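Local atomic coordinates of peroxide stress regulator PerR, FUR family (Streptococcus pyogenes, PDB entry 4LMY), a protein that probably senses peroxide stress through a bound metal and regulates transcription by binding DNA as a dimer. Residues T30-I34 with T65-N69; V74-S80 with Y92-H97; H97-N101 with D112-V118. All blocks are in the same frame, centred on the assembly; numbering follows the deposited sequence.

Interaction 1. Residues T30-I34 with T65-N69; sequences TRKAI and TVYNN
One side-chain hydrogen bond joins the two helices: Arg31 NE gives its N-H to Asn69 OD1 at 2.9 Å. The bond is bent, 135° at the hydrogen. Arg31 NE stands above the carbonyl plane of Asn69, while OD1 is tilted out of the guanidinium plane, the two flat groups steeply inclined to each other. Arg31 sets out with CG anti to its backbone N (chi1 179°) and then bends at chi2 and chi3, which folds the chain around Asn69 OD1. Its NH1 is held separately by the carbonyl of Arg26. The other end of the amide is tied within its own helix, for Asn69 ND2 donates to Thr65 O at 2.8 Å in a nearly straight bond. Thr65 O thus accepts twice, from Asn69 N and Asn69 ND2, which arrive at opposite faces of its plane. Gripped at both ends, the buried amide is fixed in rotation.

These helices, 29-40 and 63-75, belong to the winged-helix DNA-binding domain of the FUR family; by that fold 63-75 is probably the recognition helix. The short segments cross at -74° with axes 10.5 Å apart, a wide spacing bridged by side chains.

Apolar contacts complete the interface. Ile34 CD1 presses on the amide stem, 3.6 Å from Asn69 CB, and also approaches Asn69 CG and ND2. At the other end the methyls Thr30 CG2 and Thr65 CG2 meet at 3.7 Å, the two side chains crossing at about a right angle. Helix 47-54 packs beside this seam, with Leu54 against Ile34 and both Ile50 and Tyr51 against Val66.

Interaction 2. Residues V74-S80 with Y92-H97; sequences VDEGFVS and YDFMGH. With ZN (zinc ion), chain E.
Val74, in the last turn of helix 63-75, brings CG2 to the edge of the Tyr92 ring, 4.3 Å from CD1, where the helix runs into the antiparallel beta hairpin 79-82/91-94. This hairpin is the wing expected of a winged-helix DNA-binding domain. Gly77 ends the helix in a Schellman motif, with positive phi (86°), and its carbonyl oxygen accepts from a water, which in turn accepts from His97 ND1.

Phe78 contributes both its carbonyl and its ring. The carbonyl oxygen receives Met95 N at 3.1 Å in a fairly straight bond and Gly96 N in a longer, weak one, and it sits over one face of the Phe94 ring. The Phe78 ring meets Gly96 CA edge-on near its own plane, and its CE1 lies 3.9 Å from His97 CE1. The same ring makes an edge-to-face contact with His19, another ligand of the zinc ion that His97 binds through NE2 at 2.2 Å.

Val79 pairs with Phe94 at a non-hydrogen-bonded position. Its two methyls part company: CG1, anti to the backbone N (chi1 166°), packs on Tyr92 CB, and CG2 on Phe94 CD1 at 3.9 Å. Tyr92 and Phe94 carry the hairpin onto helix 29-40, both touching Met38.

Ser80 forms the hydrogen-bonded pair with Asp93, Ser80 N reaching Asp93 O at 3.0 Å and Asp93 N returning to Ser80 O. The side chain of Met95, bent at chi2 and chi3, folds back over Ser80, laying its terminal CE 3.6 Å from Ser80 CB.

Interaction 3. Residues H97-N101 with D112-V118; sequences HQHVN and DFMDVDV. With ZN (zinc ion), chain E.
Met114 sets its sulfur over a face of a zinc-binding imidazole: SD stands 4.2 Å from the centroid of the His97 ring, 18° off the normal. Extended away from its own backbone N (chi1 -172°), the Met114 chain also rests CG on His97 CD2. His99, paired with Met114 at a non-hydrogen-bonded position, binds the same ion through NE2 at 2.1 Å; His4, His6 and His19 complete the site. A second-shell link fixes the His99 ring: ND1 donates to a water at its edge, which in turn donates to Asp112 OD1, itself also bonded to Ser5.

The opposite face carries Gln98, Val100, Phe113 and Asp115. Phe113 lies alongside Val100, its CE2 3.6 Å from Val100 CB. The Asp115 carboxylate accepts from two backbone N-H groups beyond its strand: OD1 takes Val118 N at 3.0 Å through its syn lone pair, and OD2 takes Asp117 N from above the carboxylate plane, an Asx turn.

Four backbone bonds link the pairs Gln98-Asp115 and Val100-Phe113, the straightest from Asp115 N to Gln98 O at 2.8 Å. The hairpin's strand 98-104 lies between 110-115 and the parallel strand 140-143, whereas 110-115 leads into helix 118-129. At that border helix 118-129 of the second subunit closes in, its Gln128 accepting from Met114 N and its Ile121 packing on Asp115 and Val118.

How the interactions relate
The three contacts follow one another along the chain from the DNA-binding domain to the zinc site and the subunit interface. Helix 63-75 links interactions 1 and 2, whose centres are 13 Å apart and whose nearest atoms are about 4 Å apart without touching. His97 belongs to both interactions 2 and 3, whose centres lie 15 Å apart, so the wing hairpin and the next hairpin meet at one zinc ligand. Interaction 1 is remote from interaction 3, about 24 Å between centres. Helix 63-75 and then His97 thus connect the three in series, and interactions 2 and 3 both touch the zinc ion, an arrangement consistent with a metal-dependent DNA-binding regulator.

Interaction 1. Residues T30-I34 with T65-N69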
ATOM      1  N   THR B  30       2.488 -26.129 -13.700  1.00 24.42           N
ATOM      2  CA  THR B  30       3.507 -25.285 -14.312  1.00 23.22           C
ATOM      3  C   THR B  30       3.031 -23.837 -14.367  1.00 22.45           C
ATOM      4  O   THR B  30       3.795 -22.909 -14.098  1.00 24.86           O
ATOM      5  CB  THR B  30       3.851 -25.776 -15.734  1.00 28.13           C
ATOM      6  OG1 THR B  30       4.560 -27.019 -15.649  1.00 32.86           O
ATOM      7  CG2 THR B  30       4.717 -24.762 -16.455  1.00 30.70           C
ATOM      8  N   ARG B  31       1.756 -23.654 -14.698  1.00 23.26           N
ATOM      9  CA  ARG B  31       1.168 -22.322 -14.757  1.00 22.27           C
ATOM     10  C   ARG B  31       1.181 -21.657 -13.386  1.00 23.39           C
ATOM     11  O   ARG B  31       1.481 -20.469 -13.265  1.00 22.44           O
ATOM     12  CB  ARG B  31      -0.254 -22.391 -15.314  1.00 25.94           C
ATOM     13  CG  ARG B  31      -0.970 -21.053 -15.385  1.00 29.64           C
ATOM     14  CD  ARG B  31      -1.946 -21.029 -16.549  1.00 30.19           C
ATOM     15  NE  ARG B  31      -1.255 -20.966 -17.835  1.00 42.43           N
ATOM     16  CZ  ARG B  31      -1.751 -21.439 -18.974  1.00 45.78           C
ATOM     17  NH1 ARG B  31      -2.941 -22.023 -18.989  1.00 42.06           N
ATOM     18  NH2 ARG B  31      -1.053 -21.337 -20.098  1.00 54.71           N
ATOM     19  N   LYS B  32       0.869 -22.435 -12.354  1.00 23.86           N
ATOM     20  CA  LYS B  32       0.906 -21.929 -10.986  1.00 24.48           C
ATOM     21  C   LYS B  32       2.323 -21.538 -10.581  1.00 22.80           C
ATOM     22  O   LYS B  32       2.531 -20.521  -9.914  1.00 25.60           O
ATOM     23  CB  LYS B  32       0.347 -22.967 -10.012  1.00 23.22           C
ATOM     24  CG  LYS B  32      -1.156 -23.121 -10.093  1.00 23.04           C
ATOM     25  CD  LYS B  32      -1.697 -24.004  -8.979  1.00 31.12           C
ATOM     26  CE  LYS B  32      -1.811 -25.453  -9.412  1.00 38.20           C
ATOM     27  NZ  LYS B  32      -2.226 -26.336  -8.284  1.00 33.22           N
ATOM     28  N   ALA B  33       3.292 -22.351 -10.989  1.00 21.89           N
ATOM     29  CA  ALA B  33       4.693 -22.090 -10.672  1.00 24.15           C
ATOM     30  C   ALA B  33       5.194 -20.801 -11.312  1.00 27.01           C
ATOM     31  O   ALA B  33       5.919 -20.028 -10.688  1.00 28.24           O
ATOM     32  CB  ALA B  33       5.556 -23.257 -11.099  1.00 26.63           C
ATOM     33  N   ILE B  34       4.804 -20.570 -12.559  1.00 22.14           N
ATOM     34  CA  ILE B  34       5.247 -19.387 -13.285  1.00 21.87           C
ATOM     35  C   ILE B  34       4.603 -18.114 -12.726  1.00 23.48           C
ATOM     36  O   ILE B  34       5.265 -17.082 -12.588  1.00 28.48           O
ATOM     37  CB  ILE B  34       4.995 -19.538 -14.800  1.00 24.64           C
ATOM     38  CG1 ILE B  34       5.907 -20.630 -15.365  1.00 24.91           C
ATOM     39  CG2 ILE B  34       5.235 -18.226 -15.524  1.00 24.45           C
ATOM     40  CD1 ILE B  34       5.625 -20.994 -16.801  1.00 27.05           C
ATOM     41  N   THR B  65       7.094 -23.614 -23.340  1.00 23.88           N
ATOM     42  CA  THR B  65       6.149 -23.627 -22.230  1.00 24.80           C
ATOM     43  C   THR B  65       6.101 -22.262 -21.551  1.00 22.71           C
ATOM     44  O   THR B  65       5.029 -21.742 -21.251  1.00 22.23           O
ATOM     45  CB  THR B  65       6.524 -24.696 -21.192  1.00 24.77           C
ATOM     46  OG1 THR B  65       6.529 -25.985 -21.815  1.00 33.06           O
ATOM     47  CG2 THR B  65       5.530 -24.697 -20.042  1.00 25.36           C
ATOM     48  N   VAL B  66       7.276 -21.685 -21.324  1.00 22.16           N
ATOM     49  CA  VAL B  66       7.374 -20.365 -20.713  1.00 20.27           C
ATOM     50  C   VAL B  66       6.714 -19.293 -21.583  1.00 22.61           C
ATOM     51  O   VAL B  66       5.938 -18.475 -21.085  1.00 23.30           O
ATOM     52  CB  VAL B  66       8.839 -19.993 -20.408  1.00 22.38           C
ATOM     53  CG1 VAL B  66       8.927 -18.583 -19.853  1.00 23.49           C
ATOM     54  CG2 VAL B  66       9.446 -20.996 -19.431  1.00 21.47           C
ATOM     55  N   TYR B  67       7.012 -19.307 -22.881  1.00 22.45           N
ATOM     56  CA  TYR B  67       6.385 -18.384 -23.826  1.00 23.95           C
ATOM     57  C   TYR B  67       4.863 -18.508 -23.793  1.00 24.72           C
ATOM     58  O   TYR B  67       4.147 -17.505 -23.777  1.00 28.12           O
ATOM     59  CB  TYR B  67       6.884 -18.657 -25.248  1.00 25.22           C
ATOM     60  CG  TYR B  67       8.197 -17.997 -25.609  1.00 26.70           C
ATOM     61  CD1 TYR B  67       8.455 -16.674 -25.269  1.00 34.71           C
ATOM     62  CD2 TYR B  67       9.174 -18.693 -26.307  1.00 29.95           C
ATOM     63  CE1 TYR B  67       9.653 -16.067 -25.610  1.00 34.03           C
ATOM     64  CE2 TYR B  67      10.373 -18.097 -26.651  1.00 33.05           C
ATOM     65  CZ  TYR B  67      10.608 -16.784 -26.298  1.00 35.58           C
ATOM     66  OH  TYR B  67      11.801 -16.190 -26.640  1.00 43.36           O
ATOM     67  N   ASN B  68       4.379 -19.748 -23.786  1.00 25.01           N
ATOM     68  CA  ASN B  68       2.945 -20.019 -23.769  1.00 27.66           C
ATOM     69  C   ASN B  68       2.273 -19.412 -22.545  1.00 28.57           C
ATOM     70  O   ASN B  68       1.218 -18.782 -22.645  1.00 29.29           O
ATOM     71  CB  ASN B  68       2.671 -21.524 -23.809  1.00 28.75           C
ATOM     72  CG  ASN B  68       2.975 -22.141 -25.163  1.00 34.96           C
ATOM     73  OD1 ASN B  68       3.073 -21.440 -26.170  1.00 36.30           O
ATOM     74  ND2 ASN B  68       3.118 -23.459 -25.192  1.00 36.65           N
ATOM     75  N   ASN B  69       2.897 -19.603 -21.389  1.00 25.41           N
ATOM     76  CA  ASN B  69       2.353 -19.089 -20.137  1.00 25.08           C
ATOM     77  C   ASN B  69       2.418 -17.567 -20.047  1.00 26.62           C
ATOM     78  O   ASN B  69       1.481 -16.928 -19.568  1.00 29.04           O
ATOM     79  CB  ASN B  69       3.065 -19.725 -18.943  1.00 22.17           C
ATOM     80  CG  ASN B  69       2.524 -21.099 -18.609  1.00 27.55           C
ATOM     81  OD1 ASN B  69       1.594 -21.232 -17.813  1.00 33.43           O
ATOM     82  ND2 ASN B  69       3.103 -22.133 -19.214  1.00 25.82           N
TER

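Interaction 2. Residues V74-S80 with Y92-H97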
ATOM      1  N   VAL B  74       0.259 -12.034 -20.141  1.00 32.09           N
ATOM      2  CA  VAL B  74       0.354 -10.721 -20.775  1.00 41.24           C
ATOM      3  C   VAL B  74      -0.998 -10.293 -21.341  1.00 40.57           C
ATOM      4  O   VAL B  74      -1.431  -9.157 -21.145  1.00 48.58           O
ATOM      5  CB  VAL B  74       1.430 -10.696 -21.886  1.00 35.49           C
ATOM      6  CG1 VAL B  74       1.247  -9.487 -22.791  1.00 46.11           C
ATOM      7  CG2 VAL B  74       2.822 -10.697 -21.275  1.00 38.04           C
ATOM      8  N   ASP B  75      -1.667 -11.214 -22.028  1.00 36.83           N
ATOM      9  CA  ASP B  75      -2.967 -10.926 -22.625  1.00 40.31           C
ATOM     10  C   ASP B  75      -4.049 -10.688 -21.573  1.00 51.41           C
ATOM     11  O   ASP B  75      -4.883  -9.796 -21.726  1.00 43.04           O
ATOM     12  CB  ASP B  75      -3.391 -12.049 -23.575  1.00 45.57           C
ATOM     13  CG  ASP B  75      -2.491 -12.157 -24.789  1.00 43.96           C
ATOM     14  OD1 ASP B  75      -1.662 -11.248 -24.999  1.00 50.79           O
ATOM     15  OD2 ASP B  75      -2.615 -13.149 -25.537  1.00 44.77           O
ATOM     16  N   GLU B  76      -4.033 -11.483 -20.507  1.00 40.73           N
ATOM     17  CA  GLU B  76      -5.028 -11.345 -19.446  1.00 43.35           C
ATOM     18  C   GLU B  76      -4.728 -10.158 -18.527  1.00 38.75           C
ATOM     19  O   GLU B  76      -5.502  -9.856 -17.620  1.00 40.48           O
ATOM     20  CB  GLU B  76      -5.160 -12.643 -18.640  1.00 33.91           C
ATOM     21  CG  GLU B  76      -5.641 -13.839 -19.456  1.00 42.41           C
ATOM     22  CD  GLU B  76      -7.000 -13.615 -20.097  1.00 51.86           C
ATOM     23  OE1 GLU B  76      -7.232 -14.156 -21.199  1.00 54.55           O
ATOM     24  OE2 GLU B  76      -7.839 -12.910 -19.497  1.00 49.14           O
ATOM     25  N   GLY B  77      -3.597  -9.500 -18.763  1.00 46.34           N
ATOM     26  CA  GLY B  77      -3.291  -8.236 -18.115  1.00 47.53           C
ATOM     27  C   GLY B  77      -2.626  -8.308 -16.755  1.00 52.81           C
ATOM     28  O   GLY B  77      -2.827  -7.428 -15.918  1.00 48.95           O
ATOM     29  N   PHE B  78      -1.821  -9.342 -16.530  1.00 44.00           N
ATOM     30  CA  PHE B  78      -1.147  -9.501 -15.245  1.00 41.04           C
ATOM     31  C   PHE B  78       0.367  -9.334 -15.350  1.00 37.32           C
ATOM     32  O   PHE B  78       1.057  -9.207 -14.338  1.00 39.70           O
ATOM     33  CB  PHE B  78      -1.497 -10.852 -14.619  1.00 33.64           C
ATOM     34  CG  PHE B  78      -2.964 -11.032 -14.356  1.00 34.58           C
ATOM     35  CD1 PHE B  78      -3.600 -10.282 -13.381  1.00 33.40           C
ATOM     36  CD2 PHE B  78      -3.707 -11.950 -15.079  1.00 32.35           C
ATOM     37  CE1 PHE B  78      -4.948 -10.441 -13.134  1.00 32.84           C
ATOM     38  CE2 PHE B  78      -5.058 -12.114 -14.836  1.00 35.47           C
ATOM     39  CZ  PHE B  78      -5.678 -11.357 -13.861  1.00 33.45           C
ATOM     40  N   VAL B  79       0.879  -9.336 -16.577  1.00 38.93           N
ATOM     41  CA  VAL B  79       2.309  -9.173 -16.819  1.00 37.07           C
ATOM     42  C   VAL B  79       2.543  -8.229 -17.999  1.00 28.40           C
ATOM     43  O   VAL B  79       1.838  -8.297 -19.004  1.00 43.73           O
ATOM     44  CB  VAL B  79       2.997 -10.539 -17.084  1.00 38.07           C
ATOM     45  CG1 VAL B  79       4.390 -10.350 -17.674  1.00 37.94           C
ATOM     46  CG2 VAL B  79       3.066 -11.364 -15.804  1.00 35.69           C
ATOM     47  N   SER B  80       3.525  -7.342 -17.866  1.00 48.26           N
ATOM     48  CA  SER B  80       3.872  -6.422 -18.943  1.00 56.88           C
ATOM     49  C   SER B  80       5.224  -6.756 -19.570  1.00 50.71           C
ATOM     50  O   SER B  80       6.166  -7.134 -18.874  1.00 54.39           O
ATOM     51  CB  SER B  80       3.879  -4.981 -18.430  1.00 58.86           C
ATOM     52  OG  SER B  80       4.648  -4.865 -17.246  1.00 61.78           O
ATOM     53  N   TYR B  92      10.045  -9.224 -18.520  1.00 34.35           N
ATOM     54  CA  TYR B  92       8.677  -9.332 -18.040  1.00 34.60           C
ATOM     55  C   TYR B  92       8.559  -8.906 -16.583  1.00 31.91           C
ATOM     56  O   TYR B  92       9.466  -9.126 -15.786  1.00 34.78           O
ATOM     57  CB  TYR B  92       8.170 -10.765 -18.221  1.00 32.61           C
ATOM     58  CG  TYR B  92       8.180 -11.227 -19.661  1.00 30.42           C
ATOM     59  CD1 TYR B  92       7.044 -11.123 -20.451  1.00 30.82           C
ATOM     60  CD2 TYR B  92       9.329 -11.757 -20.235  1.00 28.67           C
ATOM     61  CE1 TYR B  92       7.048 -11.539 -21.768  1.00 33.13           C
ATOM     62  CE2 TYR B  92       9.345 -12.173 -21.552  1.00 33.73           C
ATOM     63  CZ  TYR B  92       8.201 -12.064 -22.313  1.00 36.47           C
ATOM     64  OH  TYR B  92       8.210 -12.480 -23.626  1.00 37.54           O
ATOM     65  N   ASP B  93       7.432  -8.292 -16.243  1.00 37.27           N
ATOM     66  CA  ASP B  93       7.200  -7.829 -14.883  1.00 40.84           C
ATOM     67  C   ASP B  93       5.756  -8.067 -14.472  1.00 29.41           C
ATOM     68  O   ASP B  93       4.829  -7.676 -15.179  1.00 35.31           O
ATOM     69  CB  ASP B  93       7.519  -6.340 -14.765  1.00 44.63           C
ATOM     70  CG  ASP B  93       7.416  -5.834 -13.340  1.00 46.62           C
ATOM     71  OD1 ASP B  93       7.978  -6.488 -12.436  1.00 47.68           O
ATOM     72  OD2 ASP B  93       6.770  -4.788 -13.124  1.00 56.14           O
ATOM     73  N   PHE B  94       5.568  -8.709 -13.325  1.00 39.23           N
ATOM     74  CA  PHE B  94       4.230  -8.923 -12.794  1.00 38.27           C
ATOM     75  C   PHE B  94       3.721  -7.634 -12.156  1.00 45.24           C
ATOM     76  O   PHE B  94       4.408  -7.035 -11.330  1.00 41.62           O
ATOM     77  CB  PHE B  94       4.233 -10.058 -11.767  1.00 38.82           C
ATOM     78  CG  PHE B  94       2.859 -10.486 -11.336  1.00 39.33           C
ATOM     79  CD1 PHE B  94       2.206 -11.522 -11.984  1.00 36.62           C
ATOM     80  CD2 PHE B  94       2.215  -9.848 -10.288  1.00 35.91           C
ATOM     81  CE1 PHE B  94       0.941 -11.914 -11.593  1.00 35.62           C
ATOM     82  CE2 PHE B  94       0.951 -10.235  -9.895  1.00 36.48           C
ATOM     83  CZ  PHE B  94       0.313 -11.271 -10.547  1.00 36.88           C
ATOM     84  N   MET B  95       2.522  -7.206 -12.542  1.00 39.55           N
ATOM     85  CA  MET B  95       1.919  -6.012 -11.953  1.00 43.05           C
ATOM     86  C   MET B  95       0.437  -6.214 -11.629  1.00 36.65           C
ATOM     87  O   MET B  95      -0.282  -5.261 -11.326  1.00 44.32           O
ATOM     88  CB  MET B  95       2.149  -4.779 -12.844  1.00 50.05           C
ATOM     89  CG  MET B  95       1.102  -4.515 -13.927  1.00 55.81           C
ATOM     90  SD  MET B  95       0.806  -5.893 -15.048  1.00 55.16           S
ATOM     91  CE  MET B  95       0.801  -5.044 -16.625  1.00 54.19           C
ATOM     92  N   GLY B  96      -0.001  -7.471 -11.670  1.00 37.65           N
ATOM     93  CA  GLY B  96      -1.383  -7.823 -11.395  1.00 35.42           C
ATOM     94  C   GLY B  96      -1.907  -7.307 -10.066  1.00 29.24           C
ATOM     95  O   GLY B  96      -1.172  -7.211  -9.085  1.00 36.18           O
ATOM     96  N   HIS B  97      -3.194  -6.984 -10.043  1.00 25.75           N
ATOM     97  CA  HIS B  97      -3.834  -6.398  -8.874  1.00 24.50           C
ATOM     98  C   HIS B  97      -4.255  -7.446  -7.848  1.00 25.93           C
ATOM     99  O   HIS B  97      -4.103  -8.650  -8.057  1.00 25.28           O
ATOM    100  CB  HIS B  97      -5.078  -5.638  -9.318  1.00 24.63           C
ATOM    101  CG  HIS B  97      -6.141  -6.522  -9.891  1.00 25.02           C
ATOM    102  ND1 HIS B  97      -6.145  -6.919 -11.212  1.00 24.99           N
ATOM    103  CD2 HIS B  97      -7.220  -7.103  -9.319  1.00 22.61           C
ATOM    104  CE1 HIS B  97      -7.189  -7.699 -11.429  1.00 21.32           C
ATOM    105  NE2 HIS B  97      -7.858  -7.829 -10.298  1.00 26.82           N
TER
HETATM  106 ZN    ZN E 201      -9.540  -9.167  -9.839  1.00 27.31          ZN
HETATM  107  O   HOH W   1      -3.946  -6.355 -13.109  1.00 39.25           O

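Interaction 3. Residues H97-N101 with D112-V118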
ATOM      1  N   HIS B  97      -3.194  -6.984 -10.043  1.00 25.75           N
ATOM      2  CA  HIS B  97      -3.834  -6.398  -8.874  1.00 24.50           C
ATOM      3  C   HIS B  97      -4.255  -7.446  -7.848  1.00 25.93           C
ATOM      4  O   HIS B  97      -4.103  -8.650  -8.057  1.00 25.28           O
ATOM      5  CB  HIS B  97      -5.078  -5.638  -9.318  1.00 24.63           C
ATOM      6  CG  HIS B  97      -6.141  -6.522  -9.891  1.00 25.02           C
ATOM      7  ND1 HIS B  97      -6.145  -6.919 -11.212  1.00 24.99           N
ATOM      8  CD2 HIS B  97      -7.220  -7.103  -9.319  1.00 22.61           C
ATOM      9  CE1 HIS B  97      -7.189  -7.699 -11.429  1.00 21.32           C
ATOM     10  NE2 HIS B  97      -7.858  -7.829 -10.298  1.00 26.82           N
ATOM     11  N   GLN B  98      -4.802  -6.973  -6.736  1.00 25.21           N
ATOM     12  CA  GLN B  98      -5.392  -7.853  -5.740  1.00 23.06           C
ATOM     13  C   GLN B  98      -6.670  -7.205  -5.222  1.00 19.91           C
ATOM     14  O   GLN B  98      -7.021  -6.094  -5.624  1.00 22.81           O
ATOM     15  CB  GLN B  98      -4.423  -8.092  -4.582  1.00 23.34           C
ATOM     16  CG  GLN B  98      -4.195  -6.864  -3.729  1.00 24.92           C
ATOM     17  CD  GLN B  98      -3.452  -7.167  -2.448  1.00 31.00           C
ATOM     18  OE1 GLN B  98      -2.933  -6.265  -1.803  1.00 34.56           O
ATOM     19  NE2 GLN B  98      -3.410  -8.436  -2.064  1.00 24.90           N
ATOM     20  N   HIS B  99      -7.355  -7.893  -4.321  1.00 21.07           N
ATOM     21  CA  HIS B  99      -8.571  -7.349  -3.735  1.00 21.84           C
ATOM     22  C   HIS B  99      -8.512  -7.425  -2.219  1.00 21.17           C
ATOM     23  O   HIS B  99      -8.263  -8.485  -1.649  1.00 24.25           O
ATOM     24  CB  HIS B  99      -9.799  -8.074  -4.281  1.00 22.05           C
ATOM     25  CG  HIS B  99      -9.921  -7.985  -5.769  1.00 22.78           C
ATOM     26  ND1 HIS B  99     -10.721  -7.057  -6.397  1.00 25.16           N
ATOM     27  CD2 HIS B  99      -9.311  -8.687  -6.754  1.00 25.24           C
ATOM     28  CE1 HIS B  99     -10.615  -7.202  -7.706  1.00 29.43           C
ATOM     29  NE2 HIS B  99      -9.762  -8.182  -7.949  1.00 22.13           N
ATOM     30  N   VAL B 100      -8.744  -6.281  -1.582  1.00 18.70           N
ATOM     31  CA  VAL B 100      -8.555  -6.120  -0.148  1.00 19.73           C
ATOM     32  C   VAL B 100      -9.874  -5.766   0.532  1.00 17.78           C
ATOM     33  O   VAL B 100     -10.652  -4.970   0.013  1.00 18.39           O
ATOM     34  CB  VAL B 100      -7.528  -4.998   0.134  1.00 19.79           C
ATOM     35  CG1 VAL B 100      -7.302  -4.808   1.634  1.00 19.99           C
ATOM     36  CG2 VAL B 100      -6.216  -5.289  -0.584  1.00 25.25           C
ATOM     37  N   ASN B 101     -10.125  -6.359   1.694  1.00 20.58           N
ATOM     38  CA  ASN B 101     -11.327  -6.036   2.456  1.00 19.74           C
ATOM     39  C   ASN B 101     -11.201  -4.742   3.249  1.00 21.17           C
ATOM     40  O   ASN B 101     -10.125  -4.401   3.738  1.00 20.74           O
ATOM     41  CB  ASN B 101     -11.677  -7.168   3.418  1.00 20.07           C
ATOM     42  CG  ASN B 101     -12.328  -8.341   2.722  1.00 24.65           C
ATOM     43  OD1 ASN B 101     -12.926  -8.192   1.657  1.00 27.65           O
ATOM     44  ND2 ASN B 101     -12.230  -9.515   3.330  1.00 25.09           N
ATOM     45  N   ASP B 112     -15.059  -4.727  -0.291  1.00 25.48           N
ATOM     46  CA  ASP B 112     -13.730  -4.964  -0.840  1.00 25.27           C
ATOM     47  C   ASP B 112     -13.415  -3.971  -1.948  1.00 26.50           C
ATOM     48  O   ASP B 112     -14.318  -3.414  -2.574  1.00 26.74           O
ATOM     49  CB  ASP B 112     -13.582  -6.405  -1.339  1.00 26.88           C
ATOM     50  CG  ASP B 112     -14.578  -6.757  -2.424  1.00 34.24           C
ATOM     51  OD1 ASP B 112     -14.265  -6.531  -3.610  1.00 30.11           O
ATOM     52  OD2 ASP B 112     -15.668  -7.262  -2.088  1.00 34.46           O
ATOM     53  N   PHE B 113     -12.126  -3.740  -2.175  1.00 22.63           N
ATOM     54  CA  PHE B 113     -11.684  -2.830  -3.223  1.00 22.73           C
ATOM     55  C   PHE B 113     -10.490  -3.405  -3.979  1.00 24.25           C
ATOM     56  O   PHE B 113      -9.814  -4.318  -3.499  1.00 22.69           O
ATOM     57  CB  PHE B 113     -11.348  -1.449  -2.644  1.00 25.80           C
ATOM     58  CG  PHE B 113     -10.145  -1.439  -1.738  1.00 22.45           C
ATOM     59  CD1 PHE B 113      -8.915  -1.010  -2.207  1.00 24.34           C
ATOM     60  CD2 PHE B 113     -10.248  -1.850  -0.420  1.00 23.70           C
ATOM     61  CE1 PHE B 113      -7.805  -0.996  -1.378  1.00 27.50           C
ATOM     62  CE2 PHE B 113      -9.143  -1.837   0.416  1.00 25.68           C
ATOM     63  CZ  PHE B 113      -7.923  -1.409  -0.064  1.00 28.76           C
ATOM     64  N   MET B 114     -10.241  -2.868  -5.167  1.00 20.93           N
ATOM     65  CA  MET B 114      -9.138  -3.328  -6.001  1.00 22.58           C
ATOM     66  C   MET B 114      -7.866  -2.573  -5.676  1.00 23.45           C
ATOM     67  O   MET B 114      -7.845  -1.343  -5.694  1.00 24.39           O
ATOM     68  CB  MET B 114      -9.471  -3.124  -7.475  1.00 24.03           C
ATOM     69  CG  MET B 114      -8.466  -3.748  -8.422  1.00 25.02           C
ATOM     70  SD  MET B 114      -9.016  -3.648 -10.134  1.00 32.66           S
ATOM     71  CE  MET B 114      -8.237  -2.125 -10.665  1.00 37.31           C
ATOM     72  N   ASP B 115      -6.801  -3.316  -5.398  1.00 25.16           N
ATOM     73  CA  ASP B 115      -5.531  -2.714  -5.020  1.00 24.45           C
ATOM     74  C   ASP B 115      -4.401  -3.058  -5.986  1.00 24.42           C
ATOM     75  O   ASP B 115      -4.276  -4.198  -6.427  1.00 26.13           O
ATOM     76  CB  ASP B 115      -5.142  -3.165  -3.616  1.00 23.66           C
ATOM     77  CG  ASP B 115      -3.703  -2.849  -3.289  1.00 29.31           C
ATOM     78  OD1 ASP B 115      -2.881  -3.786  -3.244  1.00 30.76           O
ATOM     79  OD2 ASP B 115      -3.392  -1.658  -3.095  1.00 27.43           O
ATOM     80  N   VAL B 116      -3.579  -2.062  -6.302  1.00 33.55           N
ATOM     81  CA  VAL B 116      -2.362  -2.278  -7.079  1.00 36.02           C
ATOM     82  C   VAL B 116      -1.142  -1.775  -6.307  1.00 32.06           C
ATOM     83  O   VAL B 116      -0.040  -1.693  -6.851  1.00 40.28           O
ATOM     84  CB  VAL B 116      -2.424  -1.563  -8.444  1.00 38.75           C
ATOM     85  CG1 VAL B 116      -3.600  -2.072  -9.264  1.00 41.02           C
ATOM     86  CG2 VAL B 116      -2.517  -0.054  -8.255  1.00 46.76           C
ATOM     87  N   ASP B 117      -1.340  -1.448  -5.033  1.00 29.90           N
ATOM     88  CA  ASP B 117      -0.301  -0.778  -4.251  1.00 30.36           C
ATOM     89  C   ASP B 117       0.560  -1.702  -3.384  1.00 31.14           C
ATOM     90  O   ASP B 117       1.736  -1.419  -3.160  1.00 32.25           O
ATOM     91  CB  ASP B 117      -0.909   0.335  -3.390  1.00 32.06           C
ATOM     92  CG  ASP B 117      -1.312   1.550  -4.208  1.00 41.05           C
ATOM     93  OD1 ASP B 117      -0.536   1.950  -5.101  1.00 35.17           O
ATOM     94  OD2 ASP B 117      -2.403   2.105  -3.958  1.00 36.19           O
ATOM     95  N   VAL B 118      -0.021  -2.791  -2.890  1.00 33.98           N
ATOM     96  CA  VAL B 118       0.711  -3.704  -2.008  1.00 34.29           C
ATOM     97  C   VAL B 118       1.918  -4.347  -2.695  1.00 36.75           C
ATOM     98  O   VAL B 118       2.934  -4.610  -2.055  1.00 34.51           O
ATOM     99  CB  VAL B 118      -0.220  -4.772  -1.384  1.00 35.47           C
ATOM    100  CG1 VAL B 118       0.574  -5.851  -0.648  1.00 29.01           C
ATOM    101  CG2 VAL B 118      -1.198  -4.108  -0.435  1.00 32.91           C
TER
HETATM  102 ZN    ZN E 201      -9.540  -9.167  -9.839  1.00 27.31          ZN
HETATM  103  O   HOH W   2     -12.616  -5.260  -5.368  1.00 24.64           O
HETATM  104  O   HOH W   3     -15.185  -9.147   0.738  1.00 36.00           O